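Local coordinates for protein alpha-L-arabinofuranosidase B (Aspergillus kawachii, PDB 6SXT) that hydrolyses terminal non-reducing alpha-L-arabinofuranosides in arabinan, arabinogalactan and arabinoxylan, with a C-terminal domain that binds arabinose, at residues R337-G342 with S474-T479. Sequence-based numbering, arbitrary orientation.
Sequences RVTTPG and SFEIET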
loop_
_atom_site.group_PDB
_atom_site.type_symbol
_atom_site.label_atom_id
_atom_site.label_comp_id
_atom_site.label_asym_id
_atom_site.label_seq_id
_atom_site.Cartn_x
_atom_site.Cartn_y
_atom_site.Cartn_z
ATOM N N ARG A 337 -10.616 12.296 -24.604
ATOM C CA ARG A 337 -10.977 13.720 -24.769
ATOM C C ARG A 337 -11.071 14.431 -23.426
ATOM O O ARG A 337 -11.687 13.861 -22.491
ATOM C CB ARG A 337 -12.311 13.853 -25.497
ATOM C CG ARG A 337 -12.589 15.307 -25.878
ATOM C CD ARG A 337 -13.832 15.485 -26.732
ATOM N NE ARG A 337 -15.021 14.962 -26.083
ATOM C CZ ARG A 337 -15.691 15.572 -25.110
ATOM N NH1 ARG A 337 -15.307 16.740 -24.656
ATOM N NH2 ARG A 337 -16.771 15.001 -24.613
ATOM N N VAL A 338 -10.433 15.581 -23.331
ATOM C CA VAL A 338 -10.501 16.476 -22.153
ATOM C C VAL A 338 -11.935 16.923 -21.917
ATOM O O VAL A 338 -12.680 17.203 -22.903
ATOM C CB VAL A 338 -9.548 17.648 -22.343
ATOM C CG1 VAL A 338 -9.720 18.702 -21.294
ATOM C CG2 VAL A 338 -8.110 17.197 -22.365
ATOM N N THR A 339 -12.363 16.992 -20.652
ATOM C CA THR A 339 -13.758 17.366 -20.322
ATOM C C THR A 339 -13.781 18.677 -19.560
ATOM O O THR A 339 -14.894 19.177 -19.327
ATOM C CB THR A 339 -14.504 16.255 -19.556
ATOM O OG1 THR A 339 -13.910 16.162 -18.248
ATOM C CG2 THR A 339 -14.503 14.950 -20.293
ATOM N N THR A 340 -12.661 19.244 -19.227
ATOM C CA THR A 340 -12.553 20.491 -18.474
ATOM C C THR A 340 -13.111 21.606 -19.352
ATOM O O THR A 340 -12.612 21.810 -20.467
ATOM C CB THR A 340 -11.123 20.796 -18.096
ATOM O OG1 THR A 340 -10.596 19.704 -17.308
ATOM C CG2 THR A 340 -11.014 22.097 -17.340
ATOM N N PRO A 341 -14.104 22.363 -18.875
ATOM C CA PRO A 341 -14.634 23.481 -19.671
ATOM C C PRO A 341 -13.499 24.422 -20.087
ATOM O O PRO A 341 -12.620 24.825 -19.287
ATOM C CB PRO A 341 -15.652 24.156 -18.715
ATOM C CG PRO A 341 -16.098 22.995 -17.837
ATOM C CD PRO A 341 -14.815 22.207 -17.590
ATOM N N GLY A 342 -13.526 24.788 -21.380
ATOM C CA GLY A 342 -12.477 25.640 -21.980
ATOM C C GLY A 342 -11.421 24.835 -22.708
ATOM O O GLY A 342 -10.566 25.461 -23.325
ATOM N N SER A 474 -10.861 13.764 -15.608
ATOM C CA SER A 474 -11.987 13.071 -16.228
ATOM C C SER A 474 -11.834 13.173 -17.747
ATOM O O SER A 474 -11.711 14.327 -18.251
ATOM C CB SER A 474 -13.301 13.639 -15.767
ATOM O OG SER A 474 -13.448 13.452 -14.334
ATOM N N PHE A 475 -11.856 12.053 -18.427
ATOM C CA PHE A 475 -11.655 11.989 -19.904
ATOM C C PHE A 475 -12.732 11.139 -20.521
ATOM O O PHE A 475 -13.023 10.038 -20.054
ATOM C CB PHE A 475 -10.282 11.417 -20.231
ATOM C CG PHE A 475 -9.177 12.227 -19.647
ATOM C CD1 PHE A 475 -8.642 13.339 -20.306
ATOM C CD2 PHE A 475 -8.686 11.943 -18.381
ATOM C CE1 PHE A 475 -7.619 14.066 -19.753
ATOM C CE2 PHE A 475 -7.662 12.683 -17.832
ATOM C CZ PHE A 475 -7.117 13.752 -18.499
ATOM N N GLU A 476 -13.310 11.602 -21.634
ATOM C CA GLU A 476 -14.258 10.787 -22.402
ATOM C C GLU A 476 -13.512 9.859 -23.339
ATOM O O GLU A 476 -12.537 10.291 -23.989
ATOM C CB GLU A 476 -15.206 11.684 -23.192
ATOM C CG GLU A 476 -16.263 12.347 -22.322
ATOM C CD GLU A 476 -17.427 11.453 -21.920
ATOM O OE1 GLU A 476 -17.432 10.249 -22.234
ATOM O OE2 GLU A 476 -18.353 12.006 -21.297
ATOM N N ILE A 477 -13.964 8.630 -23.426
ATOM C CA ILE A 477 -13.374 7.571 -24.279
ATOM C C ILE A 477 -14.092 7.671 -25.619
ATOM O O ILE A 477 -15.316 7.488 -25.669
ATOM C CB ILE A 477 -13.527 6.183 -23.675
ATOM C CG1 ILE A 477 -12.944 6.089 -22.265
ATOM C CG2 ILE A 477 -12.933 5.134 -24.607
ATOM C CD1 ILE A 477 -13.418 4.866 -21.508
ATOM N N GLU A 478 -13.308 7.960 -26.657
ATOM C CA GLU A 478 -13.847 8.136 -28.020
ATOM C C GLU A 478 -13.157 7.164 -28.961
ATOM O O GLU A 478 -12.104 6.629 -28.659
ATOM C CB GLU A 478 -13.743 9.602 -28.410
ATOM C CG GLU A 478 -14.789 10.363 -27.643
ATOM C CD GLU A 478 -14.927 11.828 -27.892
ATOM O OE1 GLU A 478 -14.238 12.330 -28.827
ATOM O OE2 GLU A 478 -15.719 12.423 -27.147
ATOM N N THR A 479 -13.804 6.957 -30.102
ATOM C CA THR A 479 -13.176 6.288 -31.263
ATOM C C THR A 479 -11.792 6.899 -31.516
ATOM O O THR A 479 -11.666 8.119 -31.477
ATOM C CB THR A 479 -14.054 6.524 -32.507
ATOM O OG1 THR A 479 -15.385 6.109 -32.200
ATOM C CG2 THR A 479 -13.552 5.751 -33.698
HETATM O O HOH W 1 -18.519 14.904 -21.809
HETATM O O HOH W 2 -10.348 16.713 -18.473
#
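Arg337 and Glu476 form an antiparallel hydrogen-bonded pair: Arg337 N gives a nearly straight bond to Glu476 O (2.8 Å), and Glu476 N returns one to Arg337 O (2.9 Å). Arg337 O also takes a CA-H...O contact from Phe475 CA.

The side chains of Arg337 and Glu476 leave the same face of the sheet and lie side by side. The Arg337 chain bends at chi3 (58°), which places NE beside Glu478. Arg337 NE makes a salt bridge to Glu478 OE2 (2.8 Å). The acceptor lies in the guanidinium plane, whereas NE meets the carboxylate from above its plane. Tyr347 OH bonds the other oxygen, OE1, so both carboxylate oxygens have partners. Glu476 CG, anti to the carbonyl carbon (chi1 -75°), packs 3.5 Å from Arg337 NH2. Glu476 OE2 takes a bond from a water that is only weakly held by NH2. Arg337 NH1 hydrogen-bonds to Thr344 O.

Beyond the paired residues, Thr339 OG1 donates to Ser474 O (2.9 Å) from above the carbonyl plane. A second water joins Thr339 N, Thr340 OG1 and Ser474 O. Two donors thus grip this buried carbonyl. Thr339 CG2 rests on Glu476 CG (3.7 Å).

On the other face, Val338 CG2 touches Phe475 CE1 (4.1 Å). His447, an arabinose-site residue, packs against both side chains. Thr340 OG1 bonds His447 NE2 and Asp472 OD1, two substrate-binding residues, and so lies in the second shell of that site.

The contact joins strand 333-338, near the start of the arabinose-binding domain, to the last strand, 475-479. Such pairing of the first and last strands closes the barrel of a beta-trefoil.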